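Local coordinates for colicin B (Escherichia coli, PDB 1RH1), which kills related bacteria by forming channels that depolarize the cytoplasmic membrane and dissipate cellular energy, at residues K168-T172 and I184-M190. Numbering follows the deposited sequence.
Sequences KYRLT and IIGGIPM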
ATOM      1  N   LYS A 168     -10.653 -13.143  -6.254  1.00  2.00           N
ATOM      2  CA  LYS A 168     -11.583 -12.067  -5.904  1.00  2.18           C
ATOM      3  C   LYS A 168     -11.967 -11.918  -4.443  1.00  3.54           C
ATOM      4  O   LYS A 168     -12.442 -10.865  -4.020  1.00  6.83           O
ATOM      5  CB  LYS A 168     -12.907 -12.161  -6.661  1.00  2.00           C
ATOM      6  CG  LYS A 168     -13.632 -13.463  -6.636  1.00  2.65           C
ATOM      7  CD  LYS A 168     -14.955 -13.327  -7.344  1.00  2.75           C
ATOM      8  CE  LYS A 168     -15.448 -14.754  -7.503  1.00  5.63           C
ATOM      9  NZ  LYS A 168     -16.833 -14.754  -7.908  1.00  8.19           N
ATOM     10  N   TYR A 169     -11.791 -13.004  -3.698  1.00  5.66           N
ATOM     11  CA  TYR A 169     -12.086 -13.138  -2.294  1.00  2.00           C
ATOM     12  C   TYR A 169     -10.947 -13.945  -1.744  1.00  3.61           C
ATOM     13  O   TYR A 169     -10.323 -14.739  -2.443  1.00  5.02           O
ATOM     14  CB  TYR A 169     -13.407 -13.903  -2.052  1.00  2.00           C
ATOM     15  CG  TYR A 169     -14.598 -13.015  -2.376  1.00  2.66           C
ATOM     16  CD1 TYR A 169     -15.424 -13.294  -3.454  1.00  5.85           C
ATOM     17  CD2 TYR A 169     -14.816 -11.847  -1.639  1.00  7.21           C
ATOM     18  CE1 TYR A 169     -16.451 -12.398  -3.798  1.00  8.54           C
ATOM     19  CE2 TYR A 169     -15.833 -10.947  -1.974  1.00  4.31           C
ATOM     20  CZ  TYR A 169     -16.652 -11.221  -3.061  1.00  7.97           C
ATOM     21  OH  TYR A 169     -17.630 -10.306  -3.428  1.00  6.07           O
ATOM     22  N   ARG A 170     -10.643 -13.683  -0.481  1.00  4.57           N
ATOM     23  CA  ARG A 170      -9.654 -14.420   0.266  1.00  2.00           C
ATOM     24  C   ARG A 170     -10.146 -14.623   1.673  1.00  2.02           C
ATOM     25  O   ARG A 170     -10.916 -13.840   2.217  1.00  3.43           O
ATOM     26  CB  ARG A 170      -8.349 -13.675   0.314  1.00  2.00           C
ATOM     27  CG  ARG A 170      -7.552 -13.853  -0.966  1.00  5.90           C
ATOM     28  CD  ARG A 170      -6.174 -13.201  -0.909  1.00 10.95           C
ATOM     29  NE  ARG A 170      -5.322 -13.845   0.071  1.00 11.08           N
ATOM     30  CZ  ARG A 170      -4.565 -13.185   0.950  1.00 14.53           C
ATOM     31  NH1 ARG A 170      -3.842 -13.892   1.790  1.00 18.66           N
ATOM     32  NH2 ARG A 170      -4.495 -11.857   1.036  1.00 20.56           N
ATOM     33  N   LEU A 171      -9.742 -15.727   2.269  1.00  2.00           N
ATOM     34  CA  LEU A 171     -10.065 -16.014   3.646  1.00  2.00           C
ATOM     35  C   LEU A 171      -8.789 -15.963   4.486  1.00  2.00           C
ATOM     36  O   LEU A 171      -7.905 -16.798   4.355  1.00  4.96           O
ATOM     37  CB  LEU A 171     -10.731 -17.377   3.654  1.00  2.00           C
ATOM     38  CG  LEU A 171     -12.232 -17.471   3.643  1.00  2.00           C
ATOM     39  CD1 LEU A 171     -12.855 -16.621   2.583  1.00  2.00           C
ATOM     40  CD2 LEU A 171     -12.569 -18.899   3.432  1.00  2.00           C
ATOM     41  N   THR A 172      -8.614 -14.938   5.315  1.00  2.00           N
ATOM     42  CA  THR A 172      -7.455 -14.765   6.199  1.00  5.32           C
ATOM     43  C   THR A 172      -7.881 -14.221   7.551  1.00  5.99           C
ATOM     44  O   THR A 172      -9.054 -14.351   7.894  1.00  5.83           O
ATOM     45  CB  THR A 172      -6.406 -13.779   5.652  1.00  8.47           C
ATOM     46  OG1 THR A 172      -7.077 -12.584   5.282  1.00 11.99           O
ATOM     47  CG2 THR A 172      -5.643 -14.362   4.494  1.00 17.89           C
ATOM     48  N   ILE A 184     -13.285 -12.452   5.669  1.00  2.94           N
ATOM     49  CA  ILE A 184     -13.211 -12.585   4.224  1.00  2.00           C
ATOM     50  C   ILE A 184     -12.806 -11.255   3.636  1.00  2.00           C
ATOM     51  O   ILE A 184     -13.513 -10.266   3.760  1.00  3.66           O
ATOM     52  CB  ILE A 184     -14.571 -13.050   3.649  1.00  2.00           C
ATOM     53  CG1 ILE A 184     -14.469 -13.040   2.145  1.00  2.00           C
ATOM     54  CG2 ILE A 184     -15.716 -12.194   4.146  1.00  2.00           C
ATOM     55  CD1 ILE A 184     -15.780 -13.423   1.482  1.00  2.75           C
ATOM     56  N   ILE A 185     -11.649 -11.181   3.008  1.00  2.00           N
ATOM     57  CA  ILE A 185     -11.263  -9.929   2.414  1.00  2.00           C
ATOM     58  C   ILE A 185     -11.563  -9.895   0.940  1.00  2.00           C
ATOM     59  O   ILE A 185     -11.796 -10.899   0.287  1.00  2.00           O
ATOM     60  CB  ILE A 185      -9.772  -9.669   2.676  1.00  2.00           C
ATOM     61  CG1 ILE A 185      -8.859 -10.807   2.330  1.00  2.00           C
ATOM     62  CG2 ILE A 185      -9.665  -9.426   4.154  1.00  5.75           C
ATOM     63  CD1 ILE A 185      -7.364 -10.538   2.579  1.00  2.00           C
ATOM     64  N   GLY A 186     -11.611  -8.705   0.392  1.00  2.00           N
ATOM     65  CA  GLY A 186     -11.885  -8.518  -1.016  1.00  2.80           C
ATOM     66  C   GLY A 186     -11.854  -7.051  -1.374  1.00  2.00           C
ATOM     67  O   GLY A 186     -11.492  -6.225  -0.544  1.00  2.00           O
ATOM     68  N   GLY A 187     -12.190  -6.717  -2.616  1.00  2.00           N
ATOM     69  CA  GLY A 187     -12.308  -5.317  -2.976  1.00  2.50           C
ATOM     70  C   GLY A 187     -11.223  -4.744  -3.860  1.00  2.00           C
ATOM     71  O   GLY A 187     -11.532  -3.881  -4.675  1.00  2.00           O
ATOM     72  N   ILE A 188      -9.951  -5.102  -3.655  1.00  3.11           N
ATOM     73  CA  ILE A 188      -8.876  -4.696  -4.554  1.00  2.00           C
ATOM     74  C   ILE A 188      -8.403  -5.934  -5.323  1.00  4.06           C
ATOM     75  O   ILE A 188      -8.783  -7.080  -5.048  1.00  2.00           O
ATOM     76  CB  ILE A 188      -7.649  -4.064  -3.801  1.00  2.29           C
ATOM     77  CG1 ILE A 188      -6.956  -5.008  -2.830  1.00  2.58           C
ATOM     78  CG2 ILE A 188      -8.171  -2.839  -3.079  1.00  4.62           C
ATOM     79  CD1 ILE A 188      -5.786  -4.365  -2.066  1.00  2.00           C
ATOM     80  N   PRO A 189      -7.615  -5.754  -6.371  1.00  4.25           N
ATOM     81  CA  PRO A 189      -6.945  -6.835  -7.059  1.00  5.01           C
ATOM     82  C   PRO A 189      -6.004  -7.686  -6.208  1.00  8.34           C
ATOM     83  O   PRO A 189      -4.846  -7.352  -5.956  1.00 14.64           O
ATOM     84  CB  PRO A 189      -6.301  -6.084  -8.206  1.00  3.80           C
ATOM     85  CG  PRO A 189      -7.386  -5.149  -8.616  1.00  2.28           C
ATOM     86  CD  PRO A 189      -7.655  -4.587  -7.243  1.00  6.60           C
ATOM     87  N   MET A 190      -6.494  -8.813  -5.732  1.00  7.45           N
ATOM     88  CA  MET A 190      -5.644  -9.673  -4.936  1.00  7.05           C
ATOM     89  C   MET A 190      -5.205 -10.847  -5.779  1.00  5.70           C
ATOM     90  O   MET A 190      -5.758 -11.111  -6.850  1.00  7.91           O
ATOM     91  CB  MET A 190      -6.413 -10.155  -3.697  1.00  6.69           C
ATOM     92  CG  MET A 190      -6.831  -9.004  -2.795  1.00  4.73           C
ATOM     93  SD  MET A 190      -7.780  -9.480  -1.353  1.00  2.00           S
ATOM     94  CE  MET A 190      -9.160 -10.065  -2.260  1.00  2.00           C
TER
HETATM   95  O   HOH W   1     -11.817  -8.505  -5.222  1.00 30.28           O
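Segments 168-172 and 184-190 meet at the open end of an antiparallel beta hairpin, formed by strands 169-176 and 179-186. The two short axes approach to 4.7 Å, with 143° between their directions. Arg170 and Ile185 form a hydrogen-bonded pair: Arg170 N donates to Ile185 O at 3.1 Å, and Ile185 N to Arg170 O at 2.9 Å. Leu171 and Ile184 are the next, non-hydrogen-bonded pair. Beyond Gly186 the chain turns a corner at Gly187 and Ile188, leaves this sheet and enters strand 189-201 of the mixed sheet.

Tyr169, Leu171 and Ile184 share one face. Ile184 CD1 lies 3.6 Å from Tyr169 CD2, and its CG1 is 4.0 Å from Leu171 CD1. Helix 99-110 packs against Tyr169 and Ile184. An ideal CB on Gly186 would sit only 3.2 Å from Tyr169 CD2.

Arg170 and Ile185 occupy the other face. The Arg170 guanidinium makes salt bridges to Asp267 and to Asp17 of the TonB box, so this face borders that motif. Ile185 CD1 reaches Thr172 OG1 at 3.4 Å. Met190 returns toward residues 168-172, its SD 4.1 Å from Arg170 CD. At the corner, a water donates to Lys168 O at 2.7 Å and accepts from Gly187 N at 3.2 Å.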